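DUF1116 domain-containing protein (Enterococcus faecalis, PDB 3CLQ) is of unknown function but belongs to the AllG family and may act in a way related to the oxamate carbamoyltransferase subunit AllG. Local coordinates at residues B[22-27]-B[118-123]; B[236-241]-B[307-312]. All coordinates share one frame; numbering follows the deposited sequence.

The two contacts come one after the other along the chain: contact 1 (22-27 with 118-123) closes before contact 2 (236-241 with 307-312) opens. Their centres are about 14 Å apart. Contact 1 belongs to an antiparallel sheet that includes strands 26-33 and 114-120. Contact 2 joins helix 234-247 to the short helix 309-313 near the middle of the chain, about 4 Å from its centre. Helix 234-247 ties them together. Ile118 CD1 packs on the backbone at Gly239, and Pro26 CG meets Ala240 O at 3.6 Å. The helix therefore lies between the two inner strands of that sheet, at Pro26 and Ile118, and helix 309-313, joining early and late parts of the chain in one core.

Contact 1: B[22-27]-B[118-123]; sequences IQSKPI and IKNETY
Backbone hydrogen bonds set the register of this antiparallel strand pair. Ile27 and Lys119 form a hydrogen-bonded pair: Ile27 N donates to Lys119 O at 2.9 Å, and Lys119 N returns a bond to Ile27 O in its carbonyl plane. Pro26 faces Asn120 in the adjacent non-hydrogen-bonded pair. Beyond it, Glu121 N reaches Lys25 O at 2.9 Å.

Side-chain hydrogen bonds carry the pairing past the strand ends. The Asn120 amide turns toward the end of helix 6-23. Its OD1 takes Lys25 N at 3.0 Å in a nearly straight bond (166°). The same oxygen accepts Thr122 N, which makes an Asx turn. Asn120 ND2 gives to Ser24 OG at 2.9 Å, close to the amide plane. Thr122 OG1, anti to its own carbonyl carbon, donates to Gln23 O at 2.8 Å.

One charged pair lies alongside. The bent Lys25 chain and the extended Glu121 chain point the same way, and NZ meets OE1 at 3.1 Å in a salt bridge whose hydrogen bond is weak.

Apolar contacts are few: Pro26 CB touches Ile118 CG2. The Ile27 and Glu121 side chains cross obliquely, with CG1 of Ile27 against CB of Glu121.

Strand 114-120 is flanked by strands 26-33 and 126-130. Ser24 and Asn120 rest on helix 234-247, while Lys25 and Pro26 touch Arg177 of helix 176-183.

Contact 2: B[236-241]-B[307-312]; sequences TWMGAA and SAITET
The selenomethionine Met238 holds CG anti to its carbonyl carbon (chi1 -70°) and then runs extended, so its SE end reaches Ser307. Ile309 has CG1 anti to its backbone N (chi1 -171°). This puts CG2 in the crowded position between N and the carbonyl carbon, facing the other helix. The arrangement is plain helix-helix packing, in which the first turn of helix 309-313 lies on helix 234-247 close to the centre of the chain.

Ile309 is the main apolar side chain on its segment. Its CG2 branch sits over the backbone of Met238, 3.6 Å from Met238 O, and meets Met238 CB at 4.0 Å. The same methyl touches Ala241 CB, also at 4.0 Å. The CG1 branch of Ile309 lies against Ala241 as well. Met238 and Ala241 are three residues apart, about one turn of helix, so both flank the one branched side chain. The small Ala241 methyl points at the partner helix and also meets Ile309 O at 3.8 Å. The backbones are closest at Met238 and Thr310, whose CA atoms are 5.9 Å apart.

At the other end, Met238 SE lies 3.8 Å from Ser307 CA. Ser307 OG has a weak hydrogen bond to Arg262, and its side chain touches His191. Glu311 OE2 makes a weak hydrogen bond to His191 ND1, while OE1 accepts from Gly317 N.

The short helix is also tied within itself. Ala308 O accepts both Thr312 N and Thr312 OG1, each at 3.1 Å, and the hydroxyl approaches from above the carbonyl plane.

Contact 1: B[22-27]-B[118-123]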
# COMPACT_ATOMS: atom_id res chain seq x y z
N ILE B 22 13.73 4.65 19.21
CA ILE B 22 14.07 4.07 17.90
C ILE B 22 14.10 2.55 17.95
O ILE B 22 13.62 1.89 17.03
CB ILE B 22 15.44 4.59 17.41
CG1 ILE B 22 15.31 6.01 16.88
CG2 ILE B 22 16.05 3.65 16.35
CD1 ILE B 22 16.65 6.73 16.80
N GLN B 23 14.67 1.99 19.01
CA GLN B 23 14.80 0.54 19.10
C GLN B 23 13.60 -0.21 19.68
O GLN B 23 13.59 -1.44 19.66
CB GLN B 23 16.05 0.19 19.88
CG GLN B 23 17.28 0.74 19.24
CD GLN B 23 18.54 0.31 19.94
OE1 GLN B 23 19.63 0.40 19.38
NE2 GLN B 23 18.40 -0.17 21.18
N SER B 24 12.62 0.50 20.24
CA SER B 24 11.39 -0.16 20.63
C SER B 24 10.84 -0.91 19.45
O SER B 24 11.00 -0.49 18.31
CB SER B 24 10.36 0.84 21.07
OG SER B 24 10.74 1.37 22.31
N LYS B 25 10.17 -2.02 19.73
CA LYS B 25 9.59 -2.82 18.69
C LYS B 25 8.22 -3.28 19.15
O LYS B 25 8.07 -4.37 19.68
CB LYS B 25 10.50 -4.00 18.36
CG LYS B 25 10.71 -4.21 16.88
CD LYS B 25 12.14 -4.68 16.55
CE LYS B 25 12.31 -6.17 16.68
NZ LYS B 25 11.25 -6.97 15.97
N PRO B 26 7.22 -2.43 18.93
CA PRO B 26 5.82 -2.66 19.30
C PRO B 26 5.21 -3.84 18.55
O PRO B 26 5.15 -3.82 17.30
CB PRO B 26 5.12 -1.38 18.84
CG PRO B 26 6.22 -0.40 18.65
CD PRO B 26 7.41 -1.15 18.25
N ILE B 27 4.75 -4.85 19.29
CA ILE B 27 4.11 -6.03 18.72
C ILE B 27 2.63 -6.10 19.09
O ILE B 27 2.25 -6.03 20.27
CB ILE B 27 4.79 -7.34 19.19
CG1 ILE B 27 6.31 -7.27 18.94
CG2 ILE B 27 4.17 -8.57 18.50
CD1 ILE B 27 6.72 -7.08 17.48
N ILE B 118 -0.74 -4.01 22.76
CA ILE B 118 0.51 -3.85 22.02
C ILE B 118 1.65 -3.87 23.01
O ILE B 118 1.66 -3.10 23.96
CB ILE B 118 0.51 -2.49 21.26
CG1 ILE B 118 -0.53 -2.49 20.15
CG2 ILE B 118 1.86 -2.21 20.64
CD1 ILE B 118 -0.79 -1.12 19.62
N LYS B 119 2.64 -4.72 22.80
CA LYS B 119 3.64 -4.94 23.82
C LYS B 119 4.99 -4.66 23.22
O LYS B 119 5.24 -5.05 22.10
CB LYS B 119 3.58 -6.39 24.30
CG LYS B 119 4.37 -6.70 25.55
CD LYS B 119 4.02 -8.12 26.04
CE LYS B 119 5.27 -9.00 26.26
NZ LYS B 119 5.93 -9.39 24.95
N ASN B 120 5.85 -3.96 23.94
CA ASN B 120 7.18 -3.67 23.42
C ASN B 120 8.13 -4.87 23.48
O ASN B 120 8.54 -5.29 24.57
CB ASN B 120 7.77 -2.50 24.18
CG ASN B 120 8.92 -1.85 23.44
OD1 ASN B 120 9.58 -2.48 22.60
ND2 ASN B 120 9.17 -0.57 23.74
N GLU B 121 8.51 -5.40 22.32
CA GLU B 121 9.39 -6.57 22.27
C GLU B 121 10.77 -6.26 22.84
O GLU B 121 11.47 -7.16 23.33
CB GLU B 121 9.52 -7.11 20.84
CG GLU B 121 10.25 -8.45 20.73
CD GLU B 121 10.50 -8.90 19.27
OE1 GLU B 121 11.54 -8.52 18.67
OE2 GLU B 121 9.68 -9.66 18.73
N THR B 122 11.18 -5.00 22.80
CA THR B 122 12.51 -4.67 23.26
C THR B 122 12.50 -4.35 24.75
O THR B 122 13.37 -4.81 25.50
CB THR B 122 13.08 -3.48 22.47
OG1 THR B 122 12.97 -3.74 21.08
CG2 THR B 122 14.55 -3.25 22.80
N TYR B 123 11.52 -3.57 25.19
CA TYR B 123 11.57 -2.92 26.50
C TYR B 123 10.44 -3.41 27.42
O TYR B 123 10.39 -3.09 28.63
CB TYR B 123 11.58 -1.38 26.34
CG TYR B 123 12.89 -0.91 25.72
CD1 TYR B 123 14.09 -1.11 26.41
CD2 TYR B 123 12.95 -0.32 24.43
CE1 TYR B 123 15.32 -0.74 25.87
CE2 TYR B 123 14.20 0.06 23.87
CZ TYR B 123 15.39 -0.16 24.61
OH TYR B 123 16.67 0.17 24.17

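Contact 2: B[236-241]-B[307-312]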
# COMPACT_ATOMS: atom_id res chain seq x y z
N THR B 236 -4.13 1.70 15.44
CA THR B 236 -3.03 0.78 15.58
C THR B 236 -1.69 1.53 15.59
O THR B 236 -0.81 1.24 16.39
CB THR B 236 -3.07 -0.27 14.46
OG1 THR B 236 -4.42 -0.73 14.29
CG2 THR B 236 -2.17 -1.46 14.78
N TRP B 237 -1.54 2.52 14.73
CA TRP B 237 -0.27 3.22 14.70
C TRP B 237 -0.08 4.13 15.92
O TRP B 237 1.03 4.30 16.42
CB TRP B 237 -0.10 3.97 13.39
CG TRP B 237 -0.45 3.11 12.19
CD1 TRP B 237 -1.31 3.43 11.15
CD2 TRP B 237 0.02 1.79 11.91
NE1 TRP B 237 -1.38 2.40 10.24
CE2 TRP B 237 -0.58 1.37 10.68
CE3 TRP B 237 0.92 0.92 12.55
CZ2 TRP B 237 -0.31 0.12 10.09
CZ3 TRP B 237 1.16 -0.32 11.99
CH2 TRP B 237 0.55 -0.71 10.76
N MSE B 238 -1.17 4.68 16.42
CA MSE B 238 -1.10 5.51 17.62
C MSE B 238 -0.55 4.66 18.73
O MSE B 238 0.33 5.09 19.50
CB MSE B 238 -2.48 6.07 17.99
CG MSE B 238 -2.96 7.12 17.00
SE MSE B 238 -4.84 7.66 17.15
CE MSE B 238 -5.03 8.56 15.41
N GLY B 239 -1.05 3.43 18.78
CA GLY B 239 -0.70 2.51 19.85
C GLY B 239 0.75 2.10 19.75
O GLY B 239 1.44 1.98 20.77
N ALA B 240 1.19 1.89 18.51
CA ALA B 240 2.57 1.61 18.21
C ALA B 240 3.44 2.73 18.74
O ALA B 240 4.35 2.49 19.54
CB ALA B 240 2.76 1.49 16.74
N ALA B 241 3.14 3.95 18.29
CA ALA B 241 3.91 5.12 18.72
C ALA B 241 3.92 5.30 20.25
O ALA B 241 4.95 5.62 20.86
CB ALA B 241 3.41 6.38 18.03
N SER B 307 -3.93 11.52 18.51
CA SER B 307 -3.29 11.09 17.28
C SER B 307 -1.97 11.78 17.03
O SER B 307 -1.24 11.39 16.13
CB SER B 307 -4.21 11.34 16.09
OG SER B 307 -4.81 12.63 16.20
N ALA B 308 -1.66 12.80 17.81
CA ALA B 308 -0.46 13.59 17.60
C ALA B 308 0.75 12.88 18.17
O ALA B 308 1.86 13.38 18.11
CB ALA B 308 -0.62 14.96 18.24
N ILE B 309 0.53 11.69 18.73
CA ILE B 309 1.63 10.92 19.28
C ILE B 309 2.45 10.46 18.08
O ILE B 309 3.64 10.20 18.13
CB ILE B 309 1.11 9.70 20.08
CG1 ILE B 309 2.26 9.03 20.83
CG2 ILE B 309 0.34 8.71 19.18
CD1 ILE B 309 2.57 9.71 22.14
N THR B 310 1.73 10.35 16.99
CA THR B 310 2.24 10.03 15.70
C THR B 310 3.39 10.97 15.25
O THR B 310 4.49 10.52 14.94
CB THR B 310 1.02 10.03 14.76
OG1 THR B 310 0.35 8.76 14.86
CG2 THR B 310 1.39 10.30 13.36
N GLU B 311 3.15 12.26 15.21
CA GLU B 311 4.24 13.17 14.93
C GLU B 311 5.24 13.22 16.08
O GLU B 311 6.42 13.54 15.85
CB GLU B 311 3.72 14.56 14.59
CG GLU B 311 2.21 14.63 14.68
CD GLU B 311 1.55 14.68 13.32
OE1 GLU B 311 2.17 15.21 12.38
OE2 GLU B 311 0.39 14.21 13.19
N THR B 312 4.80 12.88 17.30
CA THR B 312 5.75 12.81 18.42
C THR B 312 6.77 11.72 18.15
O THR B 312 7.90 11.84 18.61
CB THR B 312 5.12 12.52 19.82
OG1 THR B 312 4.17 13.53 20.16
CG2 THR B 312 6.19 12.53 20.90